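Local coordinates for protein sphingomyelinase C (Streptomyces griseocarneus, PDB 7CNE) that belongs to the DNase I-like endonuclease/exonuclease/phosphatase family, whose fold packs two mixed beta sheets against each other with helices outside, at residues Arg167-Phe171 against Asp194-Asp198; Glu268-Trp273 against Tyr284-Ser288. All coordinates share one frame; numbering follows the deposited sequence.

Two contacts sample different parts of a single DNase I-like chain. Interaction 1 comes first in sequence and closes before interaction 2 opens; their centres lie about 27 Å apart and their nearest atoms about 9 Å, so they do not touch. In interaction 1, helix 162-180 packs on the loop that leaves strand 188-192, a strand of the six-stranded sheet. Interaction 2 joins the loop after strand 261-265 to the one before strand 293-297, both strands of the seven-stranded sheet, at the foot of the projecting hairpin 273-276/281-284. One contact therefore ties a helix to a loop beside a bound succinic acid, and the other lies at the base of a peripheral hairpin.

Interaction 1. Residues Arg167-Phe171 against Asp194-Asp198; sequences RSRQF and DLNVD
Arg167 and Phe171, one turn apart on helix 162-180, reach Leu195, Asn196 and Val197 in the loop after strand 188-192. The Arg167 chain runs out extended and then bends at chi3 (-71°), which lays one guanidinium face against the backbone carbonyl of Asn196. Asn196 O stands over that face, offset toward its rim and 3.1 Å from Arg167 NE, but the N-H points elsewhere and no hydrogen bond forms. NE instead makes a salt bridge with Glu203, and NH1 bonds Gln152 O and Thr154 OG1, so the plane is held by partners beyond the loop. Arg167 CD also packs 3.8 Å from Asn196 CB, the two side chains crossing at about a right angle.

In this DNase I-like fold the helix covers the outside of the six-stranded sheet, and Asp194-Leu195-Asn196 in the loop belongs to the Gly-Asp-x-Asn signature found in this superfamily. Phe171 CG lies anti to its carbonyl carbon (chi1 -59°), sending the ring edge-first at the loop. Its CZ meets Leu195 O in the ring plane at 3.5 Å, with Val197 CG2 3.7 Å and Leu195 CB 4.0 Å from the same atom. Met207 of helix 203-211 touches both Phe171 and Leu195. The Asn196 amide turns away from the helix, where ND2 bonds Ala151 O and a bound succinic acid.

Interaction 2. Residues Glu268-Trp273 against Tyr284-Ser288; sequences ETSAPW and YTDLS
Trp273 and Tyr284 pair through two backbone hydrogen bonds, Tyr284 N to Trp273 O at 2.9 Å and Trp273 N to Tyr284 O, as an antiparallel hydrogen-bonded pair at the open end of a beta hairpin. Beyond them the strands give way to loops, yet Ser270 N still donates to Thr285 O at 2.9 Å, an almost straight bond (174°) that arrives from above the carbonyl plane. The indole adds a fourth bond: NE1 reaches Asp286 O at 3.0 Å, with the acceptor near the ring plane, so the tryptophan is held at both its backbone and its ring nitrogen. Two waters bridge the far end. One lies within hydrogen-bonding distance of both Glu268 O and Asp286 OD2; the other donates to Glu268 O and accepts from Leu287 N. Asp286 OD1 turns to Ser232 OG.

A chi1 of 57° puts CG of Trp273 between the backbone N and the carbonyl carbon, which carries the indole against Tyr284. Tyr284 CB sits over one indole face, and CD1 touches Trp273 CH2 at 3.5 Å; the planes of the two six-membered rings are 32° apart. Pro272 CA makes a CA-H...O contact with Tyr284 O at 3.2 Å. Ser270 OG bonds Ala271 O in its own segment, while its CB rests 3.8 Å from Leu287 CG.

Outside the pair, Trp28 meets Tyr284 and also touches Trp273, whose ring meets His32. Leu287 packs on Glu36 and Ile37 of helix 30-39 and on Tyr15 of strand 12-19, and Ile233 of helix 232-237 touches both aromatic residues, setting the hairpin base between the two helices.

Interaction 1. Residues Arg167-Phe171 against Asp194-Asp198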
ATOM      1  N   ARG A 167      -6.056  -2.858  13.690  1.00 18.89           N
ATOM      2  CA  ARG A 167      -5.860  -3.523  12.401  1.00 18.03           C
ATOM      3  C   ARG A 167      -6.941  -4.567  12.166  1.00 19.92           C
ATOM      4  O   ARG A 167      -7.481  -4.679  11.057  1.00 18.45           O
ATOM      5  CB  ARG A 167      -4.476  -4.185  12.323  1.00 18.51           C
ATOM      6  CG  ARG A 167      -3.317  -3.229  12.063  1.00 21.32           C
ATOM      7  CD  ARG A 167      -2.047  -3.957  11.647  1.00 17.40           C
ATOM      8  NE  ARG A 167      -1.415  -4.707  12.733  1.00 22.90           N
ATOM      9  CZ  ARG A 167      -0.556  -4.196  13.610  1.00 23.61           C
ATOM     10  NH1 ARG A 167      -0.224  -2.903  13.564  1.00 17.40           N
ATOM     11  NH2 ARG A 167      -0.024  -4.985  14.538  1.00 21.27           N
ATOM     12  N   SER A 168      -7.257  -5.360  13.193  1.00 18.98           N
ATOM     13  CA  SER A 168      -8.298  -6.370  13.041  1.00 17.16           C
ATOM     14  C   SER A 168      -9.610  -5.730  12.611  1.00 18.50           C
ATOM     15  O   SER A 168     -10.261  -6.196  11.671  1.00 17.41           O
ATOM     16  CB  SER A 168      -8.473  -7.143  14.352  1.00 18.54           C
ATOM     17  OG  SER A 168      -9.556  -8.051  14.276  1.00 19.23           O
ATOM     18  N   ARG A 169     -10.003  -4.639  13.279  1.00 17.80           N
ATOM     19  CA  ARG A 169     -11.231  -3.947  12.898  1.00 19.22           C
ATOM     20  C   ARG A 169     -11.126  -3.354  11.492  1.00 17.57           C
ATOM     21  O   ARG A 169     -12.114  -3.330  10.746  1.00 16.45           O
ATOM     22  CB  ARG A 169     -11.561  -2.857  13.923  1.00 19.58           C
ATOM     23  CG  ARG A 169     -12.056  -3.416  15.277  1.00 20.15           C
ATOM     24  CD  ARG A 169     -11.649  -2.537  16.470  1.00 19.00           C
ATOM     25  NE  ARG A 169     -12.210  -3.051  17.727  1.00 23.13           N
ATOM     26  CZ  ARG A 169     -11.702  -4.079  18.410  1.00 26.25           C
ATOM     27  NH1 ARG A 169     -10.611  -4.708  17.974  1.00 21.34           N
ATOM     28  NH2 ARG A 169     -12.276  -4.479  19.543  1.00 26.82           N
ATOM     29  N   GLN A 170      -9.941  -2.866  11.111  1.00 16.50           N
ATOM     30  CA  GLN A 170      -9.784  -2.323   9.758  1.00 19.94           C
ATOM     31  C   GLN A 170      -9.979  -3.404   8.701  1.00 20.96           C
ATOM     32  O   GLN A 170     -10.663  -3.184   7.693  1.00 18.64           O
ATOM     33  CB  GLN A 170      -8.411  -1.662   9.605  1.00 16.80           C
ATOM     34  CG  GLN A 170      -8.262  -0.370  10.447  1.00 16.84           C
ATOM     35  CD  GLN A 170      -6.883   0.266  10.327  1.00 18.62           C
ATOM     36  OE1 GLN A 170      -5.960  -0.324   9.751  1.00 18.47           O
ATOM     37  NE2 GLN A 170      -6.737   1.480  10.865  1.00 17.57           N
ATOM     38  N   PHE A 171      -9.388  -4.583   8.915  1.00 16.59           N
ATOM     39  CA  PHE A 171      -9.579  -5.676   7.963  1.00 18.07           C
ATOM     40  C   PHE A 171     -11.043  -6.102   7.908  1.00 17.56           C
ATOM     41  O   PHE A 171     -11.574  -6.396   6.828  1.00 15.49           O
ATOM     42  CB  PHE A 171      -8.695  -6.875   8.331  1.00 17.90           C
ATOM     43  CG  PHE A 171      -7.215  -6.573   8.362  1.00 19.51           C
ATOM     44  CD1 PHE A 171      -6.623  -5.793   7.373  1.00 17.62           C
ATOM     45  CD2 PHE A 171      -6.409  -7.095   9.383  1.00 17.84           C
ATOM     46  CE1 PHE A 171      -5.235  -5.522   7.396  1.00 19.36           C
ATOM     47  CE2 PHE A 171      -5.029  -6.833   9.418  1.00 18.34           C
ATOM     48  CZ  PHE A 171      -4.445  -6.035   8.419  1.00 19.82           C
ATOM     49  N   ASP A 194       0.325  -2.193   2.306  1.00 13.20           N
ATOM     50  CA  ASP A 194       1.110  -2.329   3.523  1.00 15.94           C
ATOM     51  C   ASP A 194       0.116  -2.643   4.634  1.00 17.14           C
ATOM     52  O   ASP A 194      -0.530  -1.740   5.174  1.00 16.09           O
ATOM     53  CB  ASP A 194       1.880  -1.039   3.799  1.00 14.19           C
ATOM     54  CG  ASP A 194       2.730  -1.114   5.044  1.00 16.70           C
ATOM     55  OD1 ASP A 194       2.614  -2.097   5.803  1.00 15.57           O
ATOM     56  OD2 ASP A 194       3.539  -0.183   5.245  1.00 19.40           O
ATOM     57  N   LEU A 195      -0.036  -3.923   4.965  1.00 15.36           N
ATOM     58  CA  LEU A 195      -1.031  -4.309   5.956  1.00 17.82           C
ATOM     59  C   LEU A 195      -0.483  -4.317   7.375  1.00 17.89           C
ATOM     60  O   LEU A 195      -1.250  -4.568   8.309  1.00 16.43           O
ATOM     61  CB  LEU A 195      -1.637  -5.673   5.610  1.00 17.95           C
ATOM     62  CG  LEU A 195      -2.086  -5.803   4.152  1.00 17.25           C
ATOM     63  CD1 LEU A 195      -2.741  -7.147   3.905  1.00 18.03           C
ATOM     64  CD2 LEU A 195      -3.042  -4.664   3.788  1.00 16.31           C
ATOM     65  N   ASN A 196       0.809  -4.030   7.557  1.00 15.23           N
ATOM     66  CA  ASN A 196       1.413  -3.850   8.877  1.00 19.81           C
ATOM     67  C   ASN A 196       1.223  -5.076   9.763  1.00 19.64           C
ATOM     68  O   ASN A 196       1.108  -4.958  10.983  1.00 15.61           O
ATOM     69  CB  ASN A 196       0.876  -2.587   9.563  1.00 17.46           C
ATOM     70  CG  ASN A 196       1.810  -1.409   9.391  1.00 19.77           C
ATOM     71  OD1 ASN A 196       3.001  -1.539   9.622  1.00 17.07           O
ATOM     72  ND2 ASN A 196       1.282  -0.260   8.963  1.00 17.39           N
ATOM     73  N   VAL A 197       1.180  -6.250   9.137  1.00 17.56           N
ATOM     74  CA  VAL A 197       1.110  -7.541   9.812  1.00 18.26           C
ATOM     75  C   VAL A 197       2.310  -8.369   9.365  1.00 19.17           C
ATOM     76  O   VAL A 197       2.466  -8.648   8.167  1.00 20.32           O
ATOM     77  CB  VAL A 197      -0.199  -8.280   9.486  1.00 17.89           C
ATOM     78  CG1 VAL A 197      -0.185  -9.683  10.086  1.00 21.45           C
ATOM     79  CG2 VAL A 197      -1.409  -7.486   9.974  1.00 20.75           C
ATOM     80  N   ASP A 198       3.131  -8.792  10.323  1.00 16.73           N
ATOM     81  CA  ASP A 198       4.315  -9.596  10.012  1.00 21.30           C
ATOM     82  C   ASP A 198       3.914 -11.012   9.604  1.00 22.53           C
ATOM     83  O   ASP A 198       3.267 -11.729  10.376  1.00 22.13           O
ATOM     84  CB  ASP A 198       5.249  -9.629  11.218  1.00 23.26           C
ATOM     85  CG  ASP A 198       6.572 -10.321  10.920  1.00 26.87           C
ATOM     86  OD1 ASP A 198       6.979 -10.392   9.740  1.00 24.44           O
ATOM     87  OD2 ASP A 198       7.202 -10.802  11.882  1.00 25.78           O
TER

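Interaction 2. Residues Glu268-Trp273 against Tyr284-Ser288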
ATOM      1  N   GLU A 268      15.356  -4.715  -4.510  1.00 29.71           N
ATOM      2  CA  GLU A 268      16.017  -3.930  -5.550  1.00 30.09           C
ATOM      3  C   GLU A 268      16.560  -2.646  -4.929  1.00 32.43           C
ATOM      4  O   GLU A 268      15.794  -1.849  -4.371  1.00 33.66           O
ATOM      5  CB  GLU A 268      15.069  -3.603  -6.710  1.00 31.22           C
ATOM      6  CG  GLU A 268      15.677  -2.610  -7.723  1.00 30.11           C
ATOM      7  CD  GLU A 268      14.773  -2.267  -8.913  1.00 30.88           C
ATOM      8  OE1 GLU A 268      13.775  -2.977  -9.165  1.00 27.26           O
ATOM      9  OE2 GLU A 268      15.070  -1.278  -9.614  1.00 30.39           O
ATOM     10  N   THR A 269      17.877  -2.454  -5.010  1.00 29.76           N
ATOM     11  CA  THR A 269      18.508  -1.265  -4.455  1.00 32.46           C
ATOM     12  C   THR A 269      18.601  -0.160  -5.503  1.00 31.89           C
ATOM     13  O   THR A 269      18.343  -0.361  -6.694  1.00 34.19           O
ATOM     14  CB  THR A 269      19.902  -1.572  -3.905  1.00 30.54           C
ATOM     15  OG1 THR A 269      20.738  -2.082  -4.951  1.00 30.23           O
ATOM     16  CG2 THR A 269      19.824  -2.578  -2.769  1.00 31.08           C
ATOM     17  N   SER A 270      18.979   1.024  -5.037  1.00 26.03           N
ATOM     18  CA  SER A 270      19.057   2.212  -5.867  1.00 26.42           C
ATOM     19  C   SER A 270      20.486   2.733  -5.877  1.00 25.28           C
ATOM     20  O   SER A 270      21.293   2.404  -5.005  1.00 22.06           O
ATOM     21  CB  SER A 270      18.125   3.315  -5.352  1.00 26.34           C
ATOM     22  OG  SER A 270      18.635   3.913  -4.153  1.00 27.53           O
ATOM     23  N   ALA A 271      20.783   3.572  -6.863  1.00 26.51           N
ATOM     24  CA  ALA A 271      22.002   4.360  -6.799  1.00 27.10           C
ATOM     25  C   ALA A 271      22.004   5.176  -5.506  1.00 30.42           C
ATOM     26  O   ALA A 271      20.939   5.533  -4.987  1.00 27.42           O
ATOM     27  CB  ALA A 271      22.111   5.289  -8.010  1.00 28.28           C
ATOM     28  N   PRO A 272      23.182   5.455  -4.945  1.00 30.23           N
ATOM     29  CA  PRO A 272      23.225   6.255  -3.719  1.00 27.32           C
ATOM     30  C   PRO A 272      22.655   7.643  -3.946  1.00 29.69           C
ATOM     31  O   PRO A 272      22.769   8.224  -5.030  1.00 25.20           O
ATOM     32  CB  PRO A 272      24.721   6.314  -3.376  1.00 30.45           C
ATOM     33  CG  PRO A 272      25.427   5.974  -4.654  1.00 32.17           C
ATOM     34  CD  PRO A 272      24.520   4.980  -5.335  1.00 32.92           C
ATOM     35  N   TRP A 273      22.017   8.159  -2.895  1.00 25.60           N
ATOM     36  CA  TRP A 273      21.540   9.528  -2.842  1.00 27.06           C
ATOM     37  C   TRP A 273      21.804  10.033  -1.434  1.00 27.55           C
ATOM     38  O   TRP A 273      21.780   9.265  -0.469  1.00 28.55           O
ATOM     39  CB  TRP A 273      20.051   9.645  -3.208  1.00 26.94           C
ATOM     40  CG  TRP A 273      19.159   8.807  -2.345  1.00 25.01           C
ATOM     41  CD1 TRP A 273      18.870   7.485  -2.508  1.00 27.25           C
ATOM     42  CD2 TRP A 273      18.461   9.232  -1.168  1.00 26.10           C
ATOM     43  NE1 TRP A 273      18.024   7.061  -1.506  1.00 28.44           N
ATOM     44  CE2 TRP A 273      17.762   8.115  -0.670  1.00 25.38           C
ATOM     45  CE3 TRP A 273      18.361  10.450  -0.483  1.00 26.67           C
ATOM     46  CZ2 TRP A 273      16.970   8.179   0.478  1.00 26.76           C
ATOM     47  CZ3 TRP A 273      17.573  10.514   0.649  1.00 24.32           C
ATOM     48  CH2 TRP A 273      16.887   9.384   1.120  1.00 25.80           C
ATOM     49  N   TYR A 284      21.957   6.971   1.311  1.00 25.60           N
ATOM     50  CA  TYR A 284      21.096   5.798   1.300  1.00 25.35           C
ATOM     51  C   TYR A 284      21.156   5.123  -0.064  1.00 24.38           C
ATOM     52  O   TYR A 284      21.467   5.757  -1.078  1.00 26.45           O
ATOM     53  CB  TYR A 284      19.646   6.175   1.634  1.00 25.81           C
ATOM     54  CG  TYR A 284      19.523   6.856   2.978  1.00 27.14           C
ATOM     55  CD1 TYR A 284      19.556   8.240   3.087  1.00 25.08           C
ATOM     56  CD2 TYR A 284      19.400   6.106   4.140  1.00 28.25           C
ATOM     57  CE1 TYR A 284      19.456   8.869   4.332  1.00 24.64           C
ATOM     58  CE2 TYR A 284      19.296   6.720   5.380  1.00 29.24           C
ATOM     59  CZ  TYR A 284      19.327   8.099   5.466  1.00 28.80           C
ATOM     60  OH  TYR A 284      19.225   8.695   6.701  1.00 32.20           O
ATOM     61  N   THR A 285      20.850   3.823  -0.079  1.00 22.19           N
ATOM     62  CA  THR A 285      20.853   3.043  -1.313  1.00 26.29           C
ATOM     63  C   THR A 285      19.531   2.313  -1.509  1.00 25.36           C
ATOM     64  O   THR A 285      19.491   1.258  -2.145  1.00 23.03           O
ATOM     65  CB  THR A 285      22.017   2.047  -1.344  1.00 23.66           C
ATOM     66  OG1 THR A 285      22.154   1.424  -0.065  1.00 27.01           O
ATOM     67  CG2 THR A 285      23.333   2.749  -1.727  1.00 27.74           C
ATOM     68  N   ASP A 286      18.442   2.858  -0.958  1.00 23.19           N
ATOM     69  CA  ASP A 286      17.099   2.343  -1.204  1.00 20.97           C
ATOM     70  C   ASP A 286      16.156   3.512  -1.418  1.00 22.77           C
ATOM     71  O   ASP A 286      16.394   4.615  -0.916  1.00 21.31           O
ATOM     72  CB  ASP A 286      16.574   1.478  -0.052  1.00 21.21           C
ATOM     73  CG  ASP A 286      17.471   0.296   0.237  1.00 25.20           C
ATOM     74  OD1 ASP A 286      18.449   0.472   0.991  1.00 22.43           O
ATOM     75  OD2 ASP A 286      17.203  -0.799  -0.302  1.00 23.79           O
ATOM     76  N   LEU A 287      15.081   3.261  -2.168  1.00 18.57           N
ATOM     77  CA  LEU A 287      14.131   4.321  -2.472  1.00 22.50           C
ATOM     78  C   LEU A 287      13.058   4.466  -1.399  1.00 19.69           C
ATOM     79  O   LEU A 287      12.324   5.459  -1.399  1.00 21.18           O
ATOM     80  CB  LEU A 287      13.490   4.075  -3.841  1.00 21.60           C
ATOM     81  CG  LEU A 287      14.471   4.225  -5.015  1.00 23.13           C
ATOM     82  CD1 LEU A 287      13.789   3.947  -6.348  1.00 19.81           C
ATOM     83  CD2 LEU A 287      15.092   5.613  -5.018  1.00 22.17           C
ATOM     84  N   SER A 288      12.966   3.515  -0.482  1.00 18.77           N
ATOM     85  CA  SER A 288      12.069   3.625   0.660  1.00 16.33           C
ATOM     86  C   SER A 288      12.529   2.608   1.691  1.00 21.07           C
ATOM     87  O   SER A 288      13.480   1.852   1.463  1.00 19.99           O
ATOM     88  CB  SER A 288      10.603   3.421   0.257  1.00 18.93           C
ATOM     89  OG  SER A 288      10.277   2.058   0.115  1.00 22.10           O
TER
HETATM   90  O   HOH W   1      14.862  -0.980  -1.899  1.00 21.16           O
HETATM   91  O   HOH W   2      15.204   0.994  -3.954  1.00 25.41           O